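Local coordinates for protein glycerol kinase, putative (Plasmodium falciparum, PDB 2W40) that probably phosphorylates glycerol with ATP to give sn-glycerol 3-phosphate, as a glycerol kinase of the FGGY family, at residues C[81-93]-C[160-173]. Sequence-based numbering, arbitrary orientation.
Sequences ITNQRETVIIWDR and GTAVIGNINTWLIF. With EDO (1,2-ethanediol), chain B.
Trp-91 lies between Val-163 and Trp-170. Val-163 CB sits over the five-membered ring of Trp-91, in a CH-pi contact on one face. On the opposite face Trp-170 comes edge-on, its CE3 3.5 Å from Trp-91 CD2, with the six-membered rings at 64°. Trp-91 in turn points its own edge at Phe-173, and its NE1 lies 3.4 Å from Phe-173 CZ, above that ring. Trp-91 CG stands between backbone N and carbonyl carbon (chi1 60°), which folds the indole across the partner strand, close to Gly-165. Trp-91 CZ3 is 3.7 Å from Gly-165 N. Ile-89 CD1 lies over a face of Trp-170 in a CH-pi contact. In one of its two deposited conformers, so with some doubt, Arg-93 donates from NE and NH2 to Gly-160 O. Ile-167 packs against Asn-83, Gln-84 and Thr-87, its CG2 3.7 Å from Asn-83 CB. A water donates to the carbonyl oxygens of Gln-84 and Thr-87 and accepts from Ile-167 N. Nearby, the backbone N of Arg-85 and OE1 of Glu-86 hydrogen-bond a bound glycerol. Strands 88-92 and 162-166 form a two-stranded antiparallel ribbon, which with helix 167-176 packs beside the central sheet of the actin-like N-terminal domain of FGGY kinases.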
loop_
_atom_site.group_PDB
_atom_site.type_symbol
_atom_site.label_atom_id
_atom_site.label_comp_id
_atom_site.label_asym_id
_atom_site.label_seq_id
_atom_site.Cartn_x
_atom_site.Cartn_y
_atom_site.Cartn_z
ATOM N N ILE C 81 -23.808 -30.377 6.173
ATOM C CA ILE C 81 -22.540 -29.788 6.515
ATOM C C ILE C 81 -21.839 -29.333 5.244
ATOM O O ILE C 81 -21.730 -30.090 4.258
ATOM C CB ILE C 81 -21.650 -30.784 7.275
ATOM C CG1 ILE C 81 -22.293 -30.987 8.648
ATOM C CG2 ILE C 81 -20.208 -30.258 7.374
ATOM C CD1 ILE C 81 -21.622 -31.936 9.585
ATOM N N THR C 82 -21.355 -28.072 5.246
ATOM C CA THR C 82 -20.472 -27.592 4.208
ATOM C C THR C 82 -19.387 -26.755 4.804
ATOM O O THR C 82 -19.515 -26.293 5.942
ATOM C CB THR C 82 -21.311 -26.865 3.094
ATOM O OG1 THR C 82 -20.493 -26.696 1.957
ATOM C CG2 THR C 82 -21.924 -25.558 3.571
ATOM N N ASN C 83 -18.301 -26.593 4.075
ATOM C CA ASN C 83 -17.084 -26.096 4.732
ATOM C C ASN C 83 -16.058 -25.570 3.783
ATOM O O ASN C 83 -15.998 -25.978 2.634
ATOM C CB ASN C 83 -16.398 -27.305 5.420
ATOM C CG ASN C 83 -16.071 -28.432 4.401
ATOM O OD1 ASN C 83 -16.994 -29.141 3.929
ATOM N ND2 ASN C 83 -14.712 -28.676 4.123
ATOM N N GLN C 84 -15.258 -24.636 4.281
ATOM C CA GLN C 84 -14.030 -24.212 3.653
ATOM C C GLN C 84 -13.215 -25.502 3.335
ATOM O O GLN C 84 -13.011 -26.372 4.229
ATOM C CB GLN C 84 -13.238 -23.322 4.636
ATOM C CG GLN C 84 -13.057 -23.867 6.035
ATOM C CD GLN C 84 -11.861 -23.293 6.809
ATOM O OE1 GLN C 84 -10.838 -22.940 6.218
ATOM N NE2 GLN C 84 -11.966 -23.300 8.136
ATOM N N ARG C 85 -12.806 -25.621 2.091
ATOM C CA ARG C 85 -12.137 -26.795 1.589
ATOM C C ARG C 85 -10.596 -26.682 1.907
ATOM O O ARG C 85 -10.151 -25.592 2.314
ATOM C CB ARG C 85 -12.405 -26.928 0.130
ATOM C CG ARG C 85 -13.909 -27.067 -0.211
ATOM C CD ARG C 85 -14.249 -26.969 -1.742
ATOM N NE ARG C 85 -13.754 -25.698 -2.207
ATOM C CZ ARG C 85 -13.564 -25.377 -3.488
ATOM N NH1 ARG C 85 -13.978 -26.201 -4.451
ATOM N NH2 ARG C 85 -12.902 -24.276 -3.810
ATOM N N GLU C 86 -9.848 -27.769 1.635
ATOM C CA GLU C 86 -8.391 -27.874 1.654
ATOM C C GLU C 86 -7.772 -27.773 3.061
ATOM O O GLU C 86 -6.824 -28.444 3.371
ATOM C CB GLU C 86 -7.705 -26.915 0.721
ATOM C CG GLU C 86 -8.040 -27.076 -0.776
ATOM C CD GLU C 86 -9.220 -26.229 -1.251
ATOM O OE1 GLU C 86 -9.604 -25.257 -0.550
ATOM O OE2 GLU C 86 -9.766 -26.501 -2.354
ATOM N N THR C 87 -8.312 -26.886 3.859
ATOM C CA THR C 87 -7.895 -26.696 5.243
ATOM C C THR C 87 -7.869 -28.088 5.886
ATOM O O THR C 87 -8.782 -28.886 5.725
ATOM C CB THR C 87 -8.900 -25.805 5.949
ATOM O OG1 THR C 87 -8.842 -24.511 5.322
ATOM C CG2 THR C 87 -8.584 -25.697 7.469
ATOM N N VAL C 88 -6.775 -28.345 6.627
ATOM C CA VAL C 88 -6.503 -29.720 7.117
ATOM C C VAL C 88 -6.123 -29.670 8.615
ATOM O O VAL C 88 -5.387 -28.771 9.081
ATOM C CB VAL C 88 -5.495 -30.513 6.224
ATOM C CG1 VAL C 88 -4.139 -29.834 6.282
ATOM C CG2 VAL C 88 -5.434 -31.988 6.618
ATOM N N ILE C 89 -6.642 -30.680 9.296
ATOM C CA ILE C 89 -6.340 -30.923 10.755
ATOM C C ILE C 89 -5.947 -32.424 10.830
ATOM O O ILE C 89 -6.546 -33.293 10.209
ATOM C CB ILE C 89 -7.520 -30.622 11.695
ATOM C CG1 ILE C 89 -8.051 -29.191 11.515
ATOM C CG2 ILE C 89 -7.158 -30.830 13.202
ATOM C CD1 ILE C 89 -9.551 -29.239 11.823
ATOM N N ILE C 90 -4.937 -32.678 11.649
ATOM C CA ILE C 90 -4.521 -34.051 12.001
ATOM C C ILE C 90 -4.752 -34.133 13.544
ATOM O O ILE C 90 -4.270 -33.278 14.353
ATOM C CB ILE C 90 -3.067 -34.408 11.611
ATOM C CG1 ILE C 90 -2.868 -34.136 10.109
ATOM C CG2 ILE C 90 -2.696 -35.870 11.964
ATOM C CD1 ILE C 90 -1.459 -34.422 9.544
ATOM N N TRP C 91 -5.531 -35.138 13.929
ATOM C CA TRP C 91 -5.869 -35.292 15.332
ATOM C C TRP C 91 -5.714 -36.737 15.817
ATOM O O TRP C 91 -5.561 -37.642 15.051
ATOM C CB TRP C 91 -7.289 -34.830 15.661
ATOM C CG TRP C 91 -8.456 -35.498 14.977
ATOM C CD1 TRP C 91 -9.234 -36.506 15.470
ATOM C CD2 TRP C 91 -9.077 -35.126 13.698
ATOM N NE1 TRP C 91 -10.225 -36.832 14.603
ATOM C CE2 TRP C 91 -10.192 -35.994 13.511
ATOM C CE3 TRP C 91 -8.769 -34.203 12.704
ATOM C CZ2 TRP C 91 -11.034 -35.885 12.393
ATOM C CZ3 TRP C 91 -9.618 -34.094 11.582
ATOM C CH2 TRP C 91 -10.733 -34.920 11.437
ATOM N N ASP C 92 -5.695 -36.895 17.142
ATOM C CA ASP C 92 -5.637 -38.186 17.790
ATOM C C ASP C 92 -7.025 -38.875 17.671
ATOM O O ASP C 92 -8.033 -38.299 18.092
ATOM C CB ASP C 92 -5.292 -38.059 19.280
ATOM C CG ASP C 92 -5.291 -39.408 19.969
ATOM O OD1 ASP C 92 -4.553 -40.287 19.550
ATOM O OD2 ASP C 92 -5.973 -39.526 20.983
ATOM N N ARG C 93 -7.076 -40.092 17.151
ATOM C CA ARG C 93 -8.324 -40.817 16.970
ATOM C C ARG C 93 -9.114 -41.062 18.256
ATOM O O ARG C 93 -10.324 -40.855 18.350
ATOM C CB ARG C 93 -7.981 -42.137 16.308
ATOM C CG ARG C 93 -9.155 -43.069 16.052
ATOM C CD ARG C 93 -8.817 -44.149 15.049
ATOM N NE ARG C 93 -7.558 -44.834 15.329
ATOM C CZ ARG C 93 -7.377 -45.682 16.320
ATOM N NH1 ARG C 93 -8.369 -45.958 17.175
ATOM N NH2 ARG C 93 -6.208 -46.227 16.484
ATOM N N GLY C 160 -1.260 -45.583 12.905
ATOM C CA GLY C 160 -2.704 -45.510 12.730
ATOM C C GLY C 160 -3.505 -44.921 13.833
ATOM O O GLY C 160 -4.729 -45.150 13.925
ATOM N N THR C 161 -2.888 -44.175 14.694
ATOM C CA THR C 161 -3.624 -43.546 15.811
ATOM C C THR C 161 -4.006 -42.062 15.568
ATOM O O THR C 161 -4.595 -41.381 16.456
ATOM C CB THR C 161 -2.810 -43.668 17.139
ATOM O OG1 THR C 161 -1.565 -42.963 17.068
ATOM C CG2 THR C 161 -2.521 -45.196 17.423
ATOM N N ALA C 162 -3.681 -41.570 14.383
ATOM C CA ALA C 162 -4.093 -40.239 13.940
ATOM C C ALA C 162 -5.253 -40.370 12.923
ATOM O O ALA C 162 -5.407 -41.395 12.270
ATOM C CB ALA C 162 -2.925 -39.454 13.290
ATOM N N VAL C 163 -6.013 -39.275 12.780
ATOM C CA VAL C 163 -6.980 -39.068 11.689
ATOM C C VAL C 163 -6.479 -37.810 10.963
ATOM O O VAL C 163 -6.164 -36.752 11.638
ATOM C CB VAL C 163 -8.405 -38.878 12.253
ATOM C CG1 VAL C 163 -9.391 -38.624 11.104
ATOM C CG2 VAL C 163 -8.879 -40.053 13.027
ATOM N N ILE C 164 -6.454 -37.876 9.605
ATOM C CA ILE C 164 -6.166 -36.690 8.789
ATOM C C ILE C 164 -7.532 -36.309 8.181
ATOM O O ILE C 164 -8.143 -37.090 7.469
ATOM C CB ILE C 164 -5.200 -36.993 7.614
ATOM C CG1 ILE C 164 -3.895 -37.619 8.194
ATOM C CG2 ILE C 164 -4.923 -35.761 6.776
ATOM C CD1 ILE C 164 -2.885 -37.932 7.104
ATOM N N GLY C 165 -7.951 -35.098 8.439
ATOM C CA GLY C 165 -9.249 -34.659 7.938
ATOM C C GLY C 165 -9.372 -33.219 7.516
ATOM O O GLY C 165 -8.756 -32.318 8.097
ATOM N N ASN C 166 -10.208 -33.015 6.503
ATOM C CA ASN C 166 -10.660 -31.702 6.230
ATOM C C ASN C 166 -11.710 -31.214 7.265
ATOM O O ASN C 166 -12.091 -31.945 8.127
ATOM C CB ASN C 166 -11.163 -31.582 4.827
ATOM C CG ASN C 166 -10.089 -31.798 3.701
ATOM O OD1 ASN C 166 -10.386 -32.543 2.736
ATOM N ND2 ASN C 166 -8.888 -31.187 3.793
ATOM N N ILE C 167 -12.222 -30.001 7.132
ATOM C CA ILE C 167 -13.067 -29.431 8.168
ATOM C C ILE C 167 -14.395 -30.225 8.301
ATOM O O ILE C 167 -14.915 -30.417 9.356
ATOM C CB ILE C 167 -13.331 -27.947 7.890
ATOM C CG1 ILE C 167 -12.059 -27.115 8.129
ATOM C CG2 ILE C 167 -14.582 -27.388 8.670
ATOM C CD1 ILE C 167 -11.775 -26.892 9.611
ATOM N N ASN C 168 -14.892 -30.725 7.160
ATOM C CA ASN C 168 -16.076 -31.547 7.212
ATOM C C ASN C 168 -15.927 -32.775 8.058
ATOM O O ASN C 168 -16.778 -33.075 8.901
ATOM C CB ASN C 168 -16.542 -31.994 5.848
ATOM C CG ASN C 168 -15.515 -32.765 5.074
ATOM O OD1 ASN C 168 -14.340 -32.336 4.998
ATOM N ND2 ASN C 168 -15.949 -33.827 4.390
ATOM N N THR C 169 -14.779 -33.479 7.861
ATOM C CA THR C 169 -14.415 -34.644 8.651
ATOM C C THR C 169 -14.310 -34.321 10.149
ATOM O O THR C 169 -14.779 -35.099 11.034
ATOM C CB THR C 169 -13.143 -35.273 8.098
ATOM O OG1 THR C 169 -13.327 -35.525 6.716
ATOM C CG2 THR C 169 -12.820 -36.627 8.850
ATOM N N TRP C 170 -13.704 -33.165 10.445
ATOM C CA TRP C 170 -13.521 -32.697 11.805
ATOM C C TRP C 170 -14.949 -32.484 12.480
ATOM O O TRP C 170 -15.201 -32.922 13.621
ATOM C CB TRP C 170 -12.680 -31.438 11.783
ATOM C CG TRP C 170 -12.460 -30.741 13.084
ATOM C CD1 TRP C 170 -12.859 -29.461 13.401
ATOM C CD2 TRP C 170 -11.829 -31.269 14.279
ATOM N NE1 TRP C 170 -12.475 -29.145 14.705
ATOM C CE2 TRP C 170 -11.878 -30.234 15.279
ATOM C CE3 TRP C 170 -11.266 -32.514 14.597
ATOM C CZ2 TRP C 170 -11.315 -30.382 16.555
ATOM C CZ3 TRP C 170 -10.715 -32.679 15.849
ATOM C CH2 TRP C 170 -10.732 -31.620 16.834
ATOM N N LEU C 171 -15.806 -31.771 11.805
ATOM C CA LEU C 171 -17.124 -31.487 12.353
ATOM C C LEU C 171 -17.905 -32.768 12.598
ATOM O O LEU C 171 -18.521 -32.947 13.630
ATOM C CB LEU C 171 -17.859 -30.517 11.414
ATOM C CG LEU C 171 -17.706 -29.041 11.600
ATOM C CD1 LEU C 171 -16.311 -28.555 11.958
ATOM C CD2 LEU C 171 -18.437 -28.206 10.533
ATOM N N ILE C 172 -17.915 -33.678 11.637
ATOM C CA ILE C 172 -18.697 -34.906 11.751
ATOM C C ILE C 172 -18.109 -35.787 12.869
ATOM O O ILE C 172 -18.850 -36.309 13.722
ATOM C CB ILE C 172 -18.711 -35.679 10.364
ATOM C CG1 ILE C 172 -19.511 -34.870 9.260
ATOM C CG2 ILE C 172 -19.191 -37.136 10.589
ATOM C CD1 ILE C 172 -19.294 -35.509 7.836
ATOM N N PHE C 173 -16.782 -35.849 12.951
ATOM C CA PHE C 173 -16.115 -36.622 14.005
ATOM C C PHE C 173 -16.534 -36.119 15.373
ATOM O O PHE C 173 -16.886 -36.929 16.251
ATOM C CB PHE C 173 -14.622 -36.496 13.801
ATOM C CG PHE C 173 -13.805 -37.181 14.815
ATOM C CD1 PHE C 173 -13.382 -38.485 14.565
ATOM C CD2 PHE C 173 -13.567 -36.563 16.054
ATOM C CE1 PHE C 173 -12.641 -39.157 15.550
ATOM C CE2 PHE C 173 -12.738 -37.238 17.030
ATOM C CZ PHE C 173 -12.295 -38.506 16.750
HETATM C C1 EDO B . -7.588 -34.919 3.876
HETATM O O1 EDO B . -7.360 -34.144 5.044
HETATM C C2 EDO B . -7.669 -36.406 4.124
HETATM O O2 EDO B . -8.884 -36.748 4.818
HETATM O O HOH W 1 -11.363 -28.368 4.901
#